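Local structure of putative carboxynorspermidine decarboxylase protein (Sinorhizobium meliloti, 3MT1) at residues 4-18 and 234-246. The protein probably catalyses the pyridoxal phosphate-dependent decarboxylation of carboxynorspermidine and carboxyspermidine to norspermidine and spermidine. Numbering follows the deposited sequence.
Sequences TPYYLIDKAKLTRNM and ASITKSTTLEVTV
E243 lays its CB over one face of the Y6 ring, 3.8 Å from the ring centroid, a CH-pi contact. The ring's CE1 also meets E243 CG. On the other side of the sheet, one face of the Y7 ring takes L242 CD1 near its rim. The R16 guanidinium carries K13 CB over one face, and S239 N lies at its edge. Y6, Y7, L242 and E243 project from two antiparallel strands, 6-10 and 240-246; K13 and R16 belong to the helix that follows strand 6-10. L8 N donates to T241 O at 2.7 Å, and D10 N to S239 O ends the pairing. At the other end T245 OG1 donates to T4 OG1, which also bonds D260. T241 OG1 takes the anti lone pair of E243 OE2 at 2.5 Å, while OE1 pairs with R315 and S317. Three partners hold the carboxylate beside Y6.

Past the strands, helix 11-18 packs on 234-239. N17 CG stands anti to its carbonyl carbon (chi1 -70°), which carries ND2 to two backbone oxygens. N17 ND2 meets T237 O on a lone pair at 3.1 Å. The bond is nearly straight, 174°. N17 ND2 also reaches S235 O at 2.8 Å, from above the carbonyl plane. Replacing N17 with a leucine would probably leave both buried carbonyls without this donor and let the 236-239 turn shift against the helix. The contact thus joins the C-terminal sheet domain to the barrel domain of a class-II decarboxylase fold. Paired backbone, the CH-pi contact and polar side-chain bonds hold the strands together. The N17 amide, with a weak bond from R16 to T237 O, ties the helix to S235 and to the turn near E233, a predicted substrate-binding residue.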
loop_
_atom_site.group_PDB
_atom_site.type_symbol
_atom_site.label_atom_id
_atom_site.label_comp_id
_atom_site.label_asym_id
_atom_site.label_seq_id
_atom_site.Cartn_x
_atom_site.Cartn_y
_atom_site.Cartn_z
ATOM N N THR B 4 16.593 12.491 3.133
ATOM C CA THR B 4 15.536 12.057 2.259
ATOM C C THR B 4 15.270 10.572 2.523
ATOM O O THR B 4 16.094 9.896 3.092
ATOM C CB THR B 4 15.829 12.359 0.777
ATOM O OG1 THR B 4 17.090 11.822 0.421
ATOM C CG2 THR B 4 15.852 13.833 0.555
ATOM N N PRO B 5 14.089 10.077 2.162
ATOM C CA PRO B 5 12.970 10.824 1.629
ATOM C C PRO B 5 12.166 11.443 2.754
ATOM O O PRO B 5 12.178 10.936 3.892
ATOM C CB PRO B 5 12.135 9.737 0.937
ATOM C CG PRO B 5 12.381 8.502 1.719
ATOM C CD PRO B 5 13.842 8.618 2.147
ATOM N N TYR B 6 11.472 12.528 2.448
ATOM C CA TYR B 6 10.448 13.049 3.333
ATOM C C TYR B 6 9.354 13.772 2.514
ATOM O O TYR B 6 9.609 14.233 1.378
ATOM C CB TYR B 6 11.048 13.967 4.413
ATOM C CG TYR B 6 11.926 15.079 3.879
ATOM C CD1 TYR B 6 11.393 16.316 3.540
ATOM C CD2 TYR B 6 13.294 14.896 3.725
ATOM C CE1 TYR B 6 12.213 17.348 3.060
ATOM C CE2 TYR B 6 14.107 15.915 3.238
ATOM C CZ TYR B 6 13.554 17.132 2.901
ATOM O OH TYR B 6 14.361 18.131 2.415
ATOM N N TYR B 7 8.142 13.820 3.080
ATOM C CA TYR B 7 7.050 14.583 2.509
ATOM C C TYR B 7 7.155 15.956 3.125
ATOM O O TYR B 7 7.201 16.073 4.362
ATOM C CB TYR B 7 5.704 13.985 2.915
ATOM C CG TYR B 7 5.419 12.549 2.495
ATOM C CD1 TYR B 7 5.527 11.504 3.420
ATOM C CD2 TYR B 7 4.960 12.248 1.208
ATOM C CE1 TYR B 7 5.251 10.180 3.063
ATOM C CE2 TYR B 7 4.669 10.924 0.827
ATOM C CZ TYR B 7 4.818 9.887 1.767
ATOM O OH TYR B 7 4.546 8.560 1.436
ATOM N N LEU B 8 7.177 17.007 2.308
ATOM C CA LEU B 8 7.333 18.358 2.861
ATOM C C LEU B 8 6.057 19.143 2.668
ATOM O O LEU B 8 5.665 19.457 1.549
ATOM C CB LEU B 8 8.513 19.069 2.209
ATOM C CG LEU B 8 8.898 20.478 2.676
ATOM C CD1 LEU B 8 9.053 20.553 4.133
ATOM C CD2 LEU B 8 10.218 20.943 2.024
ATOM N N ILE B 9 5.378 19.434 3.753
ATOM C CA ILE B 9 4.165 20.183 3.643
ATOM C C ILE B 9 4.482 21.663 3.767
ATOM O O ILE B 9 4.971 22.117 4.800
ATOM C CB ILE B 9 3.157 19.755 4.701
ATOM C CG1 ILE B 9 2.771 18.276 4.485
ATOM C CG2 ILE B 9 1.934 20.714 4.703
ATOM C CD1 ILE B 9 2.236 17.597 5.775
ATOM N N ASP B 10 4.220 22.400 2.691
ATOM C CA ASP B 10 4.487 23.821 2.668
ATOM C C ASP B 10 3.369 24.624 3.375
ATOM O O ASP B 10 2.265 24.793 2.845
ATOM C CB ASP B 10 4.730 24.335 1.223
ATOM C CG ASP B 10 5.106 25.825 1.185
ATOM O OD1 ASP B 10 6.298 26.152 0.924
ATOM O OD2 ASP B 10 4.211 26.687 1.459
ATOM N N LYS B 11 3.700 25.159 4.547
ATOM C CA LYS B 11 2.744 25.900 5.332
ATOM C C LYS B 11 2.036 27.019 4.514
ATOM O O LYS B 11 0.801 27.150 4.550
ATOM C CB LYS B 11 3.418 26.475 6.575
ATOM C CG LYS B 11 2.420 26.746 7.643
ATOM C CD LYS B 11 2.890 27.691 8.643
ATOM C CE LYS B 11 1.749 27.989 9.600
ATOM N NZ LYS B 11 2.046 29.180 10.428
ATOM N N ALA B 12 2.806 27.815 3.779
ATOM C CA ALA B 12 2.211 28.916 3.004
ATOM C C ALA B 12 1.252 28.470 1.864
ATOM O O ALA B 12 0.249 29.132 1.615
ATOM C CB ALA B 12 3.292 29.861 2.474
ATOM N N LYS B 13 1.567 27.362 1.191
ATOM C CA LYS B 13 0.741 26.856 0.098
ATOM C C LYS B 13 -0.526 26.176 0.584
ATOM O O LYS B 13 -1.589 26.280 -0.053
ATOM C CB LYS B 13 1.524 25.907 -0.795
ATOM C CG LYS B 13 2.479 26.666 -1.666
ATOM C CD LYS B 13 3.401 25.715 -2.400
ATOM C CE LYS B 13 4.477 26.485 -3.089
ATOM N NZ LYS B 13 5.527 25.500 -3.349
ATOM N N LEU B 14 -0.411 25.486 1.708
ATOM C CA LEU B 14 -1.563 24.902 2.326
ATOM C C LEU B 14 -2.509 26.030 2.713
ATOM O O LEU B 14 -3.682 25.975 2.378
ATOM C CB LEU B 14 -1.170 24.060 3.538
ATOM C CG LEU B 14 -2.287 23.393 4.355
ATOM C CD1 LEU B 14 -3.191 22.421 3.535
ATOM C CD2 LEU B 14 -1.649 22.592 5.433
ATOM N N THR B 15 -1.996 27.060 3.378
ATOM C CA THR B 15 -2.811 28.215 3.747
ATOM C C THR B 15 -3.520 28.875 2.567
ATOM O O THR B 15 -4.693 29.225 2.689
ATOM C CB THR B 15 -1.983 29.257 4.479
ATOM O OG1 THR B 15 -1.493 28.668 5.676
ATOM C CG2 THR B 15 -2.804 30.489 4.809
ATOM N N ARG B 16 -2.812 29.053 1.448
ATOM C CA ARG B 16 -3.418 29.543 0.203
ATOM C C ARG B 16 -4.719 28.755 -0.035
ATOM O O ARG B 16 -5.760 29.352 -0.201
ATOM C CB ARG B 16 -2.394 29.451 -0.953
ATOM C CG ARG B 16 -2.825 29.792 -2.407
ATOM C CD ARG B 16 -2.105 28.831 -3.406
ATOM N NE ARG B 16 -2.083 27.466 -2.812
ATOM C CZ ARG B 16 -1.508 26.366 -3.315
ATOM N NH1 ARG B 16 -0.862 26.381 -4.473
ATOM N NH2 ARG B 16 -1.593 25.226 -2.635
ATOM N N ASN B 17 -4.675 27.422 0.056
ATOM C CA ASN B 17 -5.856 26.579 -0.159
ATOM C C ASN B 17 -6.921 26.832 0.874
ATOM O O ASN B 17 -8.115 26.858 0.573
ATOM C CB ASN B 17 -5.510 25.088 -0.099
ATOM C CG ASN B 17 -4.689 24.617 -1.273
ATOM O OD1 ASN B 17 -4.520 25.325 -2.271
ATOM N ND2 ASN B 17 -4.163 23.403 -1.159
HETATM N N MSE B 18 -6.479 26.994 2.105
HETATM C CA MSE B 18 -7.388 27.161 3.184
HETATM C C MSE B 18 -8.167 28.455 3.008
HETATM O O MSE B 18 -9.361 28.483 3.220
HETATM C CB MSE B 18 -6.616 27.113 4.481
HETATM C CG MSE B 18 -6.154 25.681 4.817
HETATM SE SE MSE B 18 -7.674 24.461 5.090
HETATM C CE MSE B 18 -7.564 23.352 3.473
ATOM N N ALA B 234 -8.890 18.798 -3.028
ATOM C CA ALA B 234 -8.875 20.249 -3.171
ATOM C C ALA B 234 -8.300 21.020 -1.950
ATOM O O ALA B 234 -7.864 22.173 -2.067
ATOM C CB ALA B 234 -10.243 20.759 -3.565
ATOM N N SER B 235 -8.289 20.394 -0.780
ATOM C CA SER B 235 -7.682 21.013 0.393
ATOM C C SER B 235 -6.162 21.092 0.308
ATOM O O SER B 235 -5.536 22.001 0.864
ATOM C CB SER B 235 -8.036 20.194 1.632
ATOM O OG SER B 235 -9.435 20.052 1.707
ATOM N N ILE B 236 -5.586 20.138 -0.406
ATOM C CA ILE B 236 -4.214 19.783 -0.197
ATOM C C ILE B 236 -3.384 19.897 -1.486
ATOM O O ILE B 236 -2.170 19.668 -1.485
ATOM C CB ILE B 236 -4.202 18.388 0.461
ATOM C CG1 ILE B 236 -3.387 18.434 1.704
ATOM C CG2 ILE B 236 -3.916 17.189 -0.481
ATOM C CD1 ILE B 236 -4.201 18.914 2.849
ATOM N N THR B 237 -4.086 20.261 -2.563
ATOM C CA THR B 237 -3.562 20.383 -3.910
ATOM C C THR B 237 -2.296 21.245 -3.933
ATOM O O THR B 237 -2.266 22.332 -3.360
ATOM C CB THR B 237 -4.687 20.929 -4.875
ATOM O OG1 THR B 237 -4.393 20.615 -6.246
ATOM C CG2 THR B 237 -4.893 22.438 -4.739
ATOM N N LYS B 238 -1.240 20.738 -4.569
ATOM C CA LYS B 238 0.003 21.514 -4.799
ATOM C C LYS B 238 0.654 22.059 -3.522
ATOM O O LYS B 238 1.464 22.994 -3.576
ATOM C CB LYS B 238 -0.262 22.672 -5.780
ATOM C CG LYS B 238 -0.656 22.207 -7.177
ATOM C CD LYS B 238 -1.112 23.386 -8.016
ATOM C CE LYS B 238 -2.509 23.118 -8.632
ATOM N NZ LYS B 238 -2.512 21.980 -9.624
ATOM N N SER B 239 0.298 21.490 -2.379
ATOM C CA SER B 239 0.773 22.016 -1.122
ATOM C C SER B 239 2.017 21.320 -0.669
ATOM O O SER B 239 2.782 21.889 0.119
ATOM C CB SER B 239 -0.259 21.857 -0.015
ATOM O OG SER B 239 -0.201 20.535 0.499
ATOM N N THR B 240 2.198 20.084 -1.128
ATOM C CA THR B 240 3.181 19.197 -0.537
ATOM C C THR B 240 4.065 18.547 -1.595
ATOM O O THR B 240 3.601 18.210 -2.657
ATOM C CB THR B 240 2.442 18.104 0.267
ATOM O OG1 THR B 240 1.585 18.733 1.246
ATOM C CG2 THR B 240 3.409 17.115 0.957
ATOM N N THR B 241 5.340 18.340 -1.274
ATOM C CA THR B 241 6.253 17.613 -2.159
ATOM C C THR B 241 6.813 16.359 -1.478
ATOM O O THR B 241 6.834 16.277 -0.239
ATOM C CB THR B 241 7.427 18.498 -2.583
ATOM O OG1 THR B 241 8.034 19.057 -1.401
ATOM C CG2 THR B 241 6.952 19.655 -3.524
ATOM N N LEU B 242 7.249 15.383 -2.283
ATOM C CA LEU B 242 8.057 14.280 -1.772
ATOM C C LEU B 242 9.527 14.507 -2.188
ATOM O O LEU B 242 9.853 14.397 -3.367
ATOM C CB LEU B 242 7.533 12.899 -2.262
ATOM C CG LEU B 242 8.362 11.633 -1.943
ATOM C CD1 LEU B 242 8.662 11.463 -0.436
ATOM C CD2 LEU B 242 7.797 10.303 -2.573
ATOM N N GLU B 243 10.396 14.808 -1.223
ATOM C CA GLU B 243 11.806 15.060 -1.480
ATOM C C GLU B 243 12.673 13.793 -1.560
ATOM O O GLU B 243 12.695 13.006 -0.609
ATOM C CB GLU B 243 12.339 15.994 -0.398
ATOM C CG GLU B 243 11.540 17.302 -0.282
ATOM C CD GLU B 243 11.537 18.137 -1.570
ATOM O OE1 GLU B 243 12.599 18.269 -2.252
ATOM O OE2 GLU B 243 10.460 18.674 -1.901
ATOM N N VAL B 244 13.390 13.592 -2.667
ATOM C CA VAL B 244 14.252 12.397 -2.809
ATOM C C VAL B 244 15.674 12.705 -3.361
ATOM O O VAL B 244 15.924 13.787 -3.898
ATOM C CB VAL B 244 13.620 11.272 -3.692
ATOM C CG1 VAL B 244 12.230 10.878 -3.200
ATOM C CG2 VAL B 244 13.572 11.695 -5.165
ATOM N N THR B 245 16.576 11.730 -3.231
ATOM C CA THR B 245 17.934 11.850 -3.667
ATOM C C THR B 245 18.162 10.785 -4.714
ATOM O O THR B 245 17.567 9.721 -4.643
ATOM C CB THR B 245 18.920 11.657 -2.478
ATOM O OG1 THR B 245 18.684 12.673 -1.502
ATOM C CG2 THR B 245 20.335 11.825 -2.915
ATOM N N VAL B 246 19.030 11.073 -5.688
ATOM C CA VAL B 246 19.474 10.052 -6.642
ATOM C C VAL B 246 20.573 9.255 -5.982
ATOM O O VAL B 246 21.447 9.824 -5.334
ATOM C CB VAL B 246 19.974 10.675 -7.933
ATOM C CG1 VAL B 246 20.676 9.646 -8.823
ATOM C CG2 VAL B 246 18.804 11.338 -8.657
HETATM O O HOH W 1 6.478 21.286 -0.160
#